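Local coordinates for protein beta-Ala-His dipeptidase (Homo sapiens, PDB 3DLJ) that hydrolyses Xaa-His dipeptides as a secreted two-zinc metallopeptidase of the M20 family, with highest activity toward carnosine and anserine, at residues A[133-138]-A[459-464]; A[19-24]-A[467-472]; A[238-243]-A[339-344]; A[225-230]-A[385-390]; A[278-283]-A[319-324]. One frame throughout, in Å; residues are numbered along the deposited sequence.

Interaction 1 of 5, residues A[133-138]-A[459-464]; sequences DGKLYG and NEKINR
Strands 135-137 and 461-463 pair as the central strand and one outer strand of a three-stranded antiparallel sheet beside the dizinc site, where Tyr137 meets Lys461. Leu136 and Ile462 are the hydrogen-bonded pair: Leu136 N donates to Ile462 O at 2.7 Å, and Ile462 N returns one to Leu136 O at 3.0 Å. Gly138 N to Glu460 O (2.8 Å) and Arg464 N to Gly134 O (2.9 Å) close the ends. On the side carrying Tyr137, Lys461 CB sits over one face of the ring, a CH-pi contact at 3.9 Å to the centroid. Lys461 CG lies between the backbone N and the carbonyl carbon (chi1 55°), near Tyr137 CE2; farther out, CD meets Lys135 CB at 3.5 Å. Glu460 turns its carboxylate to Arg139 and to the backbone N of the zinc ligand Asp143. With Lys135 NZ on Tyr137 OH and Lys461 NZ on Asn463 OD1, Asp452 and Asp453, the acids probably offset the Lys461 charge, so the two chains can pack by their methylenes.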
# COMPACT_ATOMS: atom_id res chain seq x y z
N ASP A 133 -10.72 -17.19 14.69
CA ASP A 133 -12.07 -16.67 14.44
C ASP A 133 -12.26 -16.12 13.01
O ASP A 133 -12.58 -14.93 12.82
CB ASP A 133 -12.45 -15.61 15.50
CG ASP A 133 -12.20 -16.09 16.94
OD1 ASP A 133 -12.63 -17.22 17.29
OD2 ASP A 133 -11.58 -15.31 17.73
N GLY A 134 -12.05 -16.97 12.02
CA GLY A 134 -12.17 -16.59 10.61
C GLY A 134 -11.17 -15.55 10.09
O GLY A 134 -11.35 -15.04 8.98
N LYS A 135 -10.14 -15.22 10.87
CA LYS A 135 -9.11 -14.25 10.44
C LYS A 135 -7.76 -14.95 10.21
O LYS A 135 -7.29 -15.69 11.08
CB LYS A 135 -8.94 -13.14 11.47
CG LYS A 135 -10.21 -12.36 11.78
CD LYS A 135 -10.06 -11.52 13.01
CE LYS A 135 -10.47 -12.28 14.24
NZ LYS A 135 -9.59 -11.88 15.38
N LEU A 136 -7.14 -14.71 9.07
CA LEU A 136 -5.88 -15.40 8.71
C LEU A 136 -4.72 -14.48 8.97
O LEU A 136 -4.48 -13.56 8.19
CB LEU A 136 -5.90 -15.85 7.24
CG LEU A 136 -7.15 -16.61 6.76
CD1 LEU A 136 -7.25 -16.73 5.21
CD2 LEU A 136 -7.19 -17.98 7.43
N TYR A 137 -3.98 -14.73 10.05
CA TYR A 137 -2.94 -13.83 10.54
C TYR A 137 -1.57 -14.18 9.98
O TYR A 137 -1.16 -15.34 10.03
CB TYR A 137 -2.87 -13.87 12.07
CG TYR A 137 -3.97 -13.10 12.73
CD1 TYR A 137 -5.12 -13.73 13.20
CD2 TYR A 137 -3.85 -11.73 12.92
CE1 TYR A 137 -6.13 -12.99 13.82
CE2 TYR A 137 -4.85 -11.00 13.53
CZ TYR A 137 -5.97 -11.63 13.99
OH TYR A 137 -6.95 -10.86 14.58
N GLY A 138 -0.85 -13.18 9.48
CA GLY A 138 0.45 -13.41 8.91
C GLY A 138 0.90 -12.22 8.10
O GLY A 138 0.06 -11.47 7.57
N ASN A 459 0.49 -8.20 13.70
CA ASN A 459 -0.79 -8.92 13.66
C ASN A 459 -1.66 -8.55 12.46
O ASN A 459 -2.88 -8.41 12.58
CB ASN A 459 -1.51 -8.80 15.01
CG ASN A 459 -0.62 -9.23 16.18
OD1 ASN A 459 -0.12 -10.35 16.20
ND2 ASN A 459 -0.37 -8.33 17.13
N GLU A 460 -1.01 -8.38 11.31
CA GLU A 460 -1.66 -8.33 10.00
C GLU A 460 -2.46 -9.61 9.74
O GLU A 460 -2.02 -10.69 10.08
CB GLU A 460 -0.60 -8.20 8.88
CG GLU A 460 -1.24 -8.06 7.51
CD GLU A 460 -0.26 -8.02 6.37
OE1 GLU A 460 0.97 -7.81 6.59
OE2 GLU A 460 -0.75 -8.16 5.23
N LYS A 461 -3.62 -9.47 9.11
CA LYS A 461 -4.46 -10.61 8.73
C LYS A 461 -5.20 -10.25 7.44
O LYS A 461 -5.25 -9.07 7.05
CB LYS A 461 -5.52 -10.90 9.82
CG LYS A 461 -6.35 -9.66 10.13
CD LYS A 461 -7.73 -9.94 10.55
CE LYS A 461 -8.53 -8.66 10.80
NZ LYS A 461 -9.35 -8.29 9.62
N ILE A 462 -5.76 -11.27 6.80
CA ILE A 462 -6.88 -11.09 5.92
C ILE A 462 -7.98 -12.00 6.46
O ILE A 462 -7.68 -13.11 6.94
CB ILE A 462 -6.55 -11.38 4.42
CG1 ILE A 462 -7.68 -10.85 3.51
CG2 ILE A 462 -6.22 -12.89 4.17
CD1 ILE A 462 -7.40 -10.92 2.05
N ASN A 463 -9.24 -11.54 6.43
CA ASN A 463 -10.36 -12.43 6.77
C ASN A 463 -10.55 -13.53 5.72
O ASN A 463 -10.48 -13.26 4.52
CB ASN A 463 -11.68 -11.65 6.93
CG ASN A 463 -11.58 -10.56 7.99
OD1 ASN A 463 -10.73 -10.61 8.87
ND2 ASN A 463 -12.46 -9.58 7.92
N ARG A 464 -10.79 -14.76 6.17
CA ARG A 464 -11.10 -15.87 5.25
C ARG A 464 -12.26 -15.50 4.30
O ARG A 464 -12.21 -15.78 3.10
CB ARG A 464 -11.44 -17.16 6.02
CG ARG A 464 -11.87 -18.30 5.11
CD ARG A 464 -12.47 -19.50 5.87
NE ARG A 464 -11.42 -20.37 6.38
CZ ARG A 464 -10.93 -21.44 5.75
NH1 ARG A 464 -9.98 -22.14 6.34
NH2 ARG A 464 -11.38 -21.81 4.56

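Interaction 2 of 5, residues A[19-24]-A[467-472]; sequences YIDLHQ and YIEGTK
The last turn of helix 13-22 and the start of the next helix lie against helix 464-482, the nearest backbone approach being Gln24 CA to Ile468 CA at 6.6 Å. This is helix-helix packing between the N-terminal and C-terminal parts of the chain, built on a small apolar patch with a salt-bridge network beside it. Ile20 is the centre of the patch. Its CG2 meets Ile468 CG2 at 3.9 Å as the two side chains run antiparallel past one another, while its CD1 reaches Thr471 CG2 at 3.7 Å and also touches Lys472 CG. Just past the helix end, Gln24 CB rests on Ile468 CD1 at 3.6 Å. Gln24 NE2 bonds back to Asp21 O and OE1 to Arg464. The methyl of Thr471 can face Ile20 because CG2 is anti to the backbone N, and its OG1 bonds to Tyr467 O within its own helix. The outstretched Lys472 chain meets Asp21 nearly perpendicularly. Its ammonium group is gripped by two carboxylates, Glu469 OE1 at 3.0 Å and Asp21, whose OD1 is met on its syn side, 31° out of the carboxylate plane, at 2.9 Å from Lys472 NZ, with a weaker bond to OD2.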
# COMPACT_ATOMS: atom_id res chain seq x y z
N TYR A 19 -16.92 -24.33 -7.12
CA TYR A 19 -15.50 -24.73 -7.08
C TYR A 19 -14.73 -23.98 -5.99
O TYR A 19 -14.06 -24.59 -5.15
CB TYR A 19 -14.83 -24.53 -8.47
CG TYR A 19 -13.40 -25.03 -8.57
CD1 TYR A 19 -13.10 -26.29 -9.13
CD2 TYR A 19 -12.34 -24.26 -8.10
CE1 TYR A 19 -11.76 -26.75 -9.22
CE2 TYR A 19 -11.04 -24.70 -8.17
CZ TYR A 19 -10.75 -25.94 -8.72
OH TYR A 19 -9.41 -26.31 -8.75
N ILE A 20 -14.84 -22.66 -5.99
CA ILE A 20 -14.20 -21.81 -4.99
C ILE A 20 -14.59 -22.21 -3.55
O ILE A 20 -13.71 -22.34 -2.70
CB ILE A 20 -14.42 -20.28 -5.30
CG1 ILE A 20 -13.70 -19.89 -6.61
CG2 ILE A 20 -13.90 -19.42 -4.16
CD1 ILE A 20 -14.27 -18.60 -7.35
N ASP A 21 -15.88 -22.45 -3.28
CA ASP A 21 -16.33 -22.92 -1.96
C ASP A 21 -15.80 -24.29 -1.57
O ASP A 21 -15.41 -24.48 -0.42
CB ASP A 21 -17.86 -22.95 -1.82
CG ASP A 21 -18.47 -21.56 -1.66
OD1 ASP A 21 -17.84 -20.61 -1.09
OD2 ASP A 21 -19.62 -21.43 -2.11
N LEU A 22 -15.79 -25.24 -2.51
CA LEU A 22 -15.16 -26.56 -2.28
C LEU A 22 -13.63 -26.54 -2.12
O LEU A 22 -13.08 -27.39 -1.42
CB LEU A 22 -15.51 -27.55 -3.40
CG LEU A 22 -16.97 -28.03 -3.51
CD1 LEU A 22 -17.29 -28.64 -4.89
CD2 LEU A 22 -17.31 -29.02 -2.36
N HIS A 23 -12.93 -25.63 -2.80
CA HIS A 23 -11.45 -25.63 -2.74
C HIS A 23 -10.88 -24.59 -1.80
O HIS A 23 -9.68 -24.34 -1.82
CB HIS A 23 -10.84 -25.49 -4.14
CG HIS A 23 -11.08 -26.70 -4.98
ND1 HIS A 23 -12.30 -26.96 -5.59
CD2 HIS A 23 -10.28 -27.76 -5.26
CE1 HIS A 23 -12.23 -28.11 -6.22
NE2 HIS A 23 -11.02 -28.61 -6.05
N GLN A 24 -11.73 -24.01 -0.96
CA GLN A 24 -11.31 -22.90 -0.10
C GLN A 24 -10.17 -23.23 0.88
O GLN A 24 -9.32 -22.38 1.15
CB GLN A 24 -12.50 -22.25 0.63
CG GLN A 24 -13.18 -23.10 1.68
CD GLN A 24 -14.36 -22.35 2.32
OE1 GLN A 24 -14.17 -21.48 3.18
NE2 GLN A 24 -15.56 -22.67 1.89
N TYR A 467 -11.03 -13.14 1.59
CA TYR A 467 -10.14 -13.86 0.69
C TYR A 467 -10.90 -14.79 -0.27
O TYR A 467 -10.59 -14.85 -1.45
CB TYR A 467 -9.13 -14.65 1.53
CG TYR A 467 -8.15 -15.54 0.79
CD1 TYR A 467 -7.30 -15.02 -0.20
CD2 TYR A 467 -8.05 -16.90 1.11
CE1 TYR A 467 -6.37 -15.83 -0.87
CE2 TYR A 467 -7.12 -17.72 0.46
CZ TYR A 467 -6.28 -17.17 -0.54
OH TYR A 467 -5.35 -17.98 -1.22
N ILE A 468 -11.89 -15.50 0.26
CA ILE A 468 -12.69 -16.46 -0.50
C ILE A 468 -13.79 -15.80 -1.33
O ILE A 468 -13.92 -16.09 -2.52
CB ILE A 468 -13.26 -17.55 0.42
CG1 ILE A 468 -12.11 -18.33 1.07
CG2 ILE A 468 -14.18 -18.50 -0.36
CD1 ILE A 468 -11.11 -18.97 0.09
N GLU A 469 -14.56 -14.91 -0.71
CA GLU A 469 -15.57 -14.13 -1.43
C GLU A 469 -14.95 -13.20 -2.46
O GLU A 469 -15.57 -12.92 -3.49
CB GLU A 469 -16.45 -13.35 -0.45
CG GLU A 469 -17.35 -14.25 0.42
CD GLU A 469 -18.28 -15.20 -0.38
OE1 GLU A 469 -18.22 -16.45 -0.20
OE2 GLU A 469 -19.07 -14.72 -1.20
N GLY A 470 -13.72 -12.74 -2.19
CA GLY A 470 -12.97 -11.91 -3.12
C GLY A 470 -12.49 -12.65 -4.34
O GLY A 470 -12.38 -12.07 -5.40
N THR A 471 -12.19 -13.94 -4.19
CA THR A 471 -11.94 -14.83 -5.31
C THR A 471 -13.15 -14.90 -6.26
O THR A 471 -12.98 -14.85 -7.49
CB THR A 471 -11.54 -16.27 -4.80
OG1 THR A 471 -10.47 -16.18 -3.83
CG2 THR A 471 -11.13 -17.17 -5.96
N LYS A 472 -14.35 -15.00 -5.69
CA LYS A 472 -15.59 -14.95 -6.46
C LYS A 472 -15.84 -13.62 -7.16
O LYS A 472 -16.35 -13.59 -8.31
CB LYS A 472 -16.78 -15.26 -5.56
CG LYS A 472 -16.82 -16.69 -5.13
CD LYS A 472 -17.48 -16.79 -3.79
CE LYS A 472 -17.68 -18.21 -3.39
NZ LYS A 472 -18.83 -18.25 -2.47

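Interaction 3 of 5, residues A[238-243]-A[339-344]; sequences FHSGTF and TKTVIP
Phe238 and Ile343 form the hydrogen-bonded pair of a two-stranded antiparallel sheet made by strands 238-239 and 342-343, remote from the zinc site. Two nearly straight bonds join them, Phe238 N to Ile343 O at 2.8 Å and Ile343 N to Phe238 O at 2.7 Å. Their side chains go to the same face of the sheet, where Phe238 CB lies 4.0 Å from Ile343 CB and the ring of Phe238 turns its edge to Ile343 O, CD1 being 3.7 Å away. Just beyond the strands, one weak bond runs from Ser240 N to Thr341 O at 3.3 Å. Ile343 CG1 is anti to the carbonyl carbon (chi1 -65°) and meets Ser240 CB, while CD1 lies 3.7 Å from Ser240 CA and near Phe243 O. An alanine in place of Ile343 would probably leave Ser240 and the rim of the Phe238 ring without their aliphatic partner and open a gap beneath the turn. Farther out, the turn holds its own shape: Phe243 N bonds to His239 O, and Phe238 CD2 stands over one face of the Phe243 ring. Arg234 makes a cation-pi contact with Phe238, and Leu247 touches the same side chain. Within the turn, the imidazole of His239 accepts a bond in its ring plane, from Gly241 N to His239 ND1 at 2.9 Å.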
# COMPACT_ATOMS: atom_id res chain seq x y z
N PHE A 238 27.67 10.88 23.34
CA PHE A 238 28.29 11.29 24.60
C PHE A 238 27.62 10.58 25.78
O PHE A 238 26.42 10.26 25.74
CB PHE A 238 28.16 12.81 24.84
CG PHE A 238 28.65 13.69 23.70
CD1 PHE A 238 27.86 13.90 22.56
CD2 PHE A 238 29.86 14.34 23.79
CE1 PHE A 238 28.29 14.73 21.52
CE2 PHE A 238 30.30 15.17 22.77
CZ PHE A 238 29.51 15.36 21.62
N HIS A 239 28.41 10.37 26.83
CA HIS A 239 27.88 9.94 28.13
C HIS A 239 27.07 11.12 28.66
O HIS A 239 27.58 12.23 28.72
CB HIS A 239 29.05 9.63 29.07
CG HIS A 239 28.63 9.10 30.41
ND1 HIS A 239 27.74 9.76 31.23
CD2 HIS A 239 29.03 8.00 31.09
CE1 HIS A 239 27.58 9.07 32.34
NE2 HIS A 239 28.35 8.01 32.29
N SER A 240 25.83 10.90 29.05
CA SER A 240 24.93 12.03 29.33
C SER A 240 25.21 12.72 30.65
O SER A 240 24.69 13.79 30.91
CB SER A 240 23.46 11.62 29.20
OG SER A 240 23.00 11.05 30.40
N GLY A 241 26.03 12.08 31.49
CA GLY A 241 26.49 12.69 32.73
C GLY A 241 27.84 13.37 32.62
O GLY A 241 28.02 14.49 33.10
N THR A 242 28.79 12.69 32.00
CA THR A 242 30.14 13.20 31.82
C THR A 242 30.09 14.46 30.97
O THR A 242 30.85 15.39 31.23
CB THR A 242 31.05 12.13 31.20
OG1 THR A 242 31.05 10.98 32.05
CG2 THR A 242 32.48 12.62 31.05
N PHE A 243 29.19 14.51 29.99
CA PHE A 243 29.03 15.69 29.14
C PHE A 243 27.68 16.43 29.30
O PHE A 243 27.35 17.30 28.51
CB PHE A 243 29.27 15.33 27.66
CG PHE A 243 30.69 14.93 27.36
CD1 PHE A 243 31.09 13.60 27.48
CD2 PHE A 243 31.63 15.88 26.97
CE1 PHE A 243 32.39 13.21 27.23
CE2 PHE A 243 32.97 15.49 26.72
CZ PHE A 243 33.33 14.15 26.83
N THR A 339 17.27 1.71 29.93
CA THR A 339 17.59 3.01 30.46
C THR A 339 19.03 3.46 30.14
O THR A 339 19.83 3.71 31.05
CB THR A 339 17.47 2.98 32.02
OG1 THR A 339 18.15 1.82 32.53
CG2 THR A 339 16.04 2.92 32.45
N LYS A 340 19.37 3.57 28.85
CA LYS A 340 20.72 3.99 28.47
C LYS A 340 20.88 5.47 28.71
O LYS A 340 20.00 6.24 28.34
CB LYS A 340 20.99 3.65 27.00
CG LYS A 340 22.41 3.93 26.50
CD LYS A 340 22.66 3.25 25.16
CE LYS A 340 24.07 3.50 24.65
NZ LYS A 340 24.17 3.01 23.25
N THR A 341 21.99 5.84 29.34
CA THR A 341 22.34 7.23 29.60
C THR A 341 23.33 7.81 28.54
O THR A 341 24.58 7.83 28.72
CB THR A 341 22.89 7.43 31.05
OG1 THR A 341 23.76 6.35 31.39
CG2 THR A 341 21.75 7.45 32.05
N VAL A 342 22.73 8.28 27.45
CA VAL A 342 23.46 8.65 26.24
C VAL A 342 22.90 9.95 25.66
O VAL A 342 21.69 10.16 25.65
CB VAL A 342 23.42 7.47 25.17
CG1 VAL A 342 22.01 7.27 24.58
CG2 VAL A 342 24.47 7.68 24.06
N ILE A 343 23.78 10.84 25.24
CA ILE A 343 23.42 11.95 24.36
C ILE A 343 23.82 11.53 22.93
O ILE A 343 25.00 11.51 22.61
CB ILE A 343 24.21 13.23 24.73
CG1 ILE A 343 23.84 13.74 26.13
CG2 ILE A 343 24.05 14.32 23.67
CD1 ILE A 343 24.91 14.64 26.72
N PRO A 344 22.84 11.16 22.08
CA PRO A 344 23.08 10.83 20.66
C PRO A 344 23.82 11.96 19.93
O PRO A 344 23.46 13.11 20.12
CB PRO A 344 21.66 10.67 20.09
CG PRO A 344 20.83 10.28 21.28
CD PRO A 344 21.41 10.99 22.45

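Interaction 4 of 5, residues A[225-230]-A[385-390]; sequences SYFMVE and MVVSMT
Phe227 and Met389 cross obliquely on one face of an antiparallel strand pair, 225-230 with 385-390, in the mixed sheet built on strands 216-232, 346-355 and 384-397. Met389 CG stands over one face of the Phe227 ring, offset toward the rim, a CH-pi contact of 3.9 Å to the centroid. Met389 CG is anti to the backbone N (chi1 -167°), and the sulfur beyond it takes an oblique Met-aromatic position, with SD 4.6 Å from the Phe227 ring centroid. Val387 CG1 comes to the ring's edge instead, 4.0 Å from Phe227 CD2. Farther along this face Val229 CG1 lies 4.0 Å from Met385 CG. An alanine in place of Phe227 would probably open a gap beside Met389 and Val387 and leave the Met389 thioether less firmly held.

On the other face, Glu230 and Val386 run alongside one another, and the Glu230 carboxylate makes a salt bridge with Arg346. Met228 passes Thr390 nearly perpendicularly, its SD 3.9 Å from Thr390 CG2. Backbone bonds join the strands, among them Ser388 N to Met228 O at 2.9 Å. Phe351 of strand 346-355 and Val368 of helix 361-377 also meet Phe227. The pairing thus divides by chemistry: the Phe227 face packs apolar groups against helices 361-377 and 250-258, while the Glu230 face mixes a charge and hydroxyls with Met228 and Val386.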
# COMPACT_ATOMS: atom_id res chain seq x y z
N SER A 225 4.71 13.15 0.91
CA SER A 225 6.04 13.71 0.95
C SER A 225 6.72 13.24 2.24
O SER A 225 6.26 13.51 3.35
CB SER A 225 5.99 15.23 0.81
OG SER A 225 5.10 15.78 1.76
N TYR A 226 7.80 12.48 2.09
CA TYR A 226 8.53 11.93 3.20
C TYR A 226 9.77 12.79 3.49
O TYR A 226 10.60 13.01 2.60
CB TYR A 226 8.90 10.47 2.90
CG TYR A 226 9.04 9.64 4.18
CD1 TYR A 226 7.98 8.87 4.65
CD2 TYR A 226 10.23 9.67 4.92
CE1 TYR A 226 8.10 8.12 5.83
CE2 TYR A 226 10.37 8.94 6.08
CZ TYR A 226 9.31 8.18 6.53
OH TYR A 226 9.50 7.46 7.67
N PHE A 227 9.89 13.27 4.73
CA PHE A 227 11.00 14.11 5.14
C PHE A 227 11.91 13.41 6.14
O PHE A 227 11.45 12.64 6.99
CB PHE A 227 10.50 15.45 5.71
CG PHE A 227 9.85 16.35 4.68
CD1 PHE A 227 8.50 16.23 4.38
CD2 PHE A 227 10.60 17.30 4.01
CE1 PHE A 227 7.91 17.03 3.42
CE2 PHE A 227 10.01 18.12 3.04
CZ PHE A 227 8.66 17.97 2.75
N MET A 228 13.20 13.63 5.99
CA MET A 228 14.19 13.23 6.95
C MET A 228 14.84 14.50 7.43
O MET A 228 15.23 15.33 6.63
CB MET A 228 15.20 12.32 6.27
CG MET A 228 14.56 11.00 5.79
SD MET A 228 15.87 9.83 5.39
CE MET A 228 14.86 8.44 4.93
N VAL A 229 14.96 14.65 8.75
CA VAL A 229 15.59 15.83 9.33
C VAL A 229 16.77 15.38 10.19
O VAL A 229 16.58 14.91 11.31
CB VAL A 229 14.60 16.65 10.22
CG1 VAL A 229 15.26 17.95 10.77
CG2 VAL A 229 13.32 16.96 9.47
N GLU A 230 17.98 15.56 9.66
CA GLU A 230 19.19 15.23 10.38
C GLU A 230 19.72 16.40 11.20
O GLU A 230 19.88 17.51 10.70
CB GLU A 230 20.25 14.70 9.40
CG GLU A 230 21.49 14.10 10.08
CD GLU A 230 22.66 13.86 9.09
OE1 GLU A 230 23.21 14.82 8.55
OE2 GLU A 230 23.02 12.69 8.87
N MET A 385 21.94 21.20 10.56
CA MET A 385 20.71 20.54 10.19
C MET A 385 20.63 20.32 8.69
O MET A 385 20.88 21.22 7.90
CB MET A 385 19.48 21.30 10.66
CG MET A 385 18.18 20.63 10.22
SD MET A 385 16.80 21.74 10.39
CE MET A 385 17.14 22.94 9.12
N VAL A 386 20.27 19.10 8.31
CA VAL A 386 19.95 18.81 6.92
C VAL A 386 18.51 18.26 6.79
O VAL A 386 18.18 17.20 7.34
CB VAL A 386 20.95 17.81 6.30
CG1 VAL A 386 20.65 17.61 4.81
CG2 VAL A 386 22.38 18.29 6.52
N VAL A 387 17.67 18.99 6.07
CA VAL A 387 16.37 18.51 5.66
C VAL A 387 16.49 17.87 4.29
O VAL A 387 17.08 18.44 3.39
CB VAL A 387 15.34 19.67 5.55
CG1 VAL A 387 13.97 19.12 5.19
CG2 VAL A 387 15.25 20.44 6.85
N SER A 388 15.91 16.68 4.12
CA SER A 388 15.75 16.14 2.79
C SER A 388 14.40 15.48 2.57
O SER A 388 13.94 14.67 3.38
CB SER A 388 16.92 15.25 2.36
OG SER A 388 16.99 14.06 3.11
N MET A 389 13.74 15.87 1.49
CA MET A 389 12.52 15.20 1.07
C MET A 389 12.92 14.05 0.15
O MET A 389 13.41 14.25 -0.96
CB MET A 389 11.56 16.16 0.39
CG MET A 389 10.17 15.56 0.23
SD MET A 389 9.13 16.57 -0.81
CE MET A 389 9.81 16.17 -2.42
N THR A 390 12.71 12.84 0.64
CA THR A 390 13.26 11.66 0.01
C THR A 390 12.24 11.07 -0.93
O THR A 390 12.58 10.32 -1.83
CB THR A 390 13.74 10.63 1.08
OG1 THR A 390 12.75 10.51 2.12
CG2 THR A 390 15.06 11.11 1.75

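Interaction 5 of 5, residues A[278-283]-A[319-324]; sequences VPLTEE and LWRYPS
Arg321 reaches across to Val278 and Leu280 from just after helix 312-320. From CB the chain starts with CG between the backbone N and the carbonyl carbon (chi1 66°) and bends again at chi2 and chi3. Arg321 CD lies over one face of the neighbouring Tyr322 ring, offset toward the rim. NE comes next, 4.1 Å from Leu280 CD1, and makes a salt bridge with Glu284. Leu280 lies over one face of the guanidinium. At the tip, Arg321 NH2 donates to Val278 O at 2.7 Å from well above the carbonyl plane, 48° out of it. Val278 CG2 also lies close to NH2, at 3.6 Å. The other nitrogen, Arg321 NH1, makes only a weak bond to Val278 O but is joined to it by a water, which donates to the carbonyl and accepts from NH1. This is a surface contact between two loops, in which an arginine just after helix 312-320 bonds to a backbone carbonyl of the segment leading into helix 282-289, whose N-cap is Thr281.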
# COMPACT_ATOMS: atom_id res chain seq x y z
N VAL A 278 -7.91 22.26 -2.53
CA VAL A 278 -9.15 22.73 -3.19
C VAL A 278 -10.23 23.08 -2.15
O VAL A 278 -10.36 22.37 -1.15
CB VAL A 278 -9.74 21.77 -4.27
CG1 VAL A 278 -8.79 21.64 -5.44
CG2 VAL A 278 -10.09 20.43 -3.70
N PRO A 279 -10.98 24.17 -2.40
CA PRO A 279 -12.05 24.56 -1.48
C PRO A 279 -13.12 23.48 -1.38
O PRO A 279 -13.52 22.92 -2.40
CB PRO A 279 -12.64 25.83 -2.12
CG PRO A 279 -11.61 26.32 -3.06
CD PRO A 279 -10.91 25.08 -3.56
N LEU A 280 -13.56 23.20 -0.16
CA LEU A 280 -14.71 22.34 0.07
C LEU A 280 -15.97 23.01 -0.47
O LEU A 280 -16.22 24.19 -0.18
CB LEU A 280 -14.87 22.05 1.57
CG LEU A 280 -15.93 21.02 1.96
CD1 LEU A 280 -15.80 19.72 1.19
CD2 LEU A 280 -15.88 20.77 3.47
N THR A 281 -16.73 22.27 -1.30
CA THR A 281 -18.01 22.76 -1.86
C THR A 281 -19.19 21.96 -1.32
O THR A 281 -19.02 20.87 -0.79
CB THR A 281 -18.06 22.70 -3.43
OG1 THR A 281 -17.88 21.36 -3.90
CG2 THR A 281 -17.00 23.61 -4.06
N GLU A 282 -20.38 22.53 -1.46
CA GLU A 282 -21.66 21.85 -1.23
C GLU A 282 -21.78 20.47 -1.91
O GLU A 282 -22.18 19.50 -1.28
CB GLU A 282 -22.79 22.79 -1.70
CG GLU A 282 -24.02 22.12 -2.32
CD GLU A 282 -24.97 21.52 -1.29
OE1 GLU A 282 -26.18 21.42 -1.60
OE2 GLU A 282 -24.50 21.16 -0.18
N GLU A 283 -21.46 20.42 -3.21
CA GLU A 283 -21.47 19.21 -4.01
C GLU A 283 -20.62 18.13 -3.35
O GLU A 283 -21.06 16.98 -3.18
CB GLU A 283 -20.88 19.50 -5.39
CG GLU A 283 -21.72 18.98 -6.52
CD GLU A 283 -20.96 18.05 -7.45
OE1 GLU A 283 -19.95 17.43 -7.02
OE2 GLU A 283 -21.39 17.92 -8.62
N LEU A 319 -9.18 12.04 6.06
CA LEU A 319 -8.52 10.90 5.45
C LEU A 319 -8.29 11.05 3.94
O LEU A 319 -7.25 10.61 3.41
CB LEU A 319 -9.39 9.65 5.68
CG LEU A 319 -9.46 9.00 7.06
CD1 LEU A 319 -10.18 7.65 6.98
CD2 LEU A 319 -8.02 8.83 7.63
N TRP A 320 -9.25 11.66 3.25
CA TRP A 320 -9.25 11.60 1.79
C TRP A 320 -8.87 12.88 1.06
O TRP A 320 -8.30 12.82 -0.02
CB TRP A 320 -10.61 11.13 1.28
CG TRP A 320 -11.03 9.76 1.72
CD1 TRP A 320 -10.26 8.78 2.32
CD2 TRP A 320 -12.33 9.19 1.56
NE1 TRP A 320 -11.01 7.67 2.56
CE2 TRP A 320 -12.29 7.88 2.10
CE3 TRP A 320 -13.55 9.65 1.00
CZ2 TRP A 320 -13.40 7.04 2.11
CZ3 TRP A 320 -14.65 8.82 1.01
CH2 TRP A 320 -14.57 7.52 1.57
N ARG A 321 -9.22 14.02 1.64
CA ARG A 321 -9.18 15.28 0.89
C ARG A 321 -8.57 16.47 1.65
O ARG A 321 -8.50 17.59 1.13
CB ARG A 321 -10.57 15.60 0.28
CG ARG A 321 -11.69 15.91 1.29
CD ARG A 321 -11.69 17.41 1.68
NE ARG A 321 -12.02 18.28 0.55
CZ ARG A 321 -11.56 19.53 0.39
NH1 ARG A 321 -10.73 20.07 1.28
NH2 ARG A 321 -11.92 20.25 -0.66
N TYR A 322 -8.14 16.21 2.88
CA TYR A 322 -7.30 17.16 3.61
C TYR A 322 -5.89 16.57 3.79
O TYR A 322 -5.73 15.36 3.91
CB TYR A 322 -7.91 17.52 4.96
CG TYR A 322 -9.15 18.39 4.90
CD1 TYR A 322 -10.38 17.90 5.30
CD2 TYR A 322 -9.09 19.72 4.49
CE1 TYR A 322 -11.52 18.67 5.29
CE2 TYR A 322 -10.22 20.51 4.47
CZ TYR A 322 -11.44 19.97 4.87
OH TYR A 322 -12.60 20.74 4.87
N PRO A 323 -4.85 17.43 3.79
CA PRO A 323 -3.51 16.91 4.05
C PRO A 323 -3.36 16.47 5.51
O PRO A 323 -4.15 16.88 6.37
CB PRO A 323 -2.61 18.13 3.75
CG PRO A 323 -3.46 19.28 4.00
CD PRO A 323 -4.84 18.89 3.59
N SER A 324 -2.39 15.62 5.80
CA SER A 324 -2.19 15.17 7.16
C SER A 324 -0.69 15.03 7.39
O SER A 324 0.07 14.79 6.44
CB SER A 324 -2.91 13.83 7.39
OG SER A 324 -2.25 12.77 6.73
O HOH W 1 -10.34 23.21 1.77

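How the interactions relate
The chain visits the contacts in an enclosing order: 19-24, 133-138, 225-230, 238-243 and 278-283 come first, and their partners return in reverse, from 319-324 to 467-472. Interactions 1 and 2 are neighbours, with centres 16 Å apart; strand 461-463 runs straight into helix 464-482, and Arg464 probably bonds to Gln24. Both belong to the zinc-bearing part of the molecule. Interactions 3 and 4 follow each other through strands 216-232 and 238-239, yet their centres are 26 Å apart. Interaction 5 comes within about 7 Å of interaction 4 by nearest atoms. Interactions 1 and 4, 36 Å apart between centres, lie on opposite sides of the chain's centre, consistent with the two-domain build of M20 peptidases.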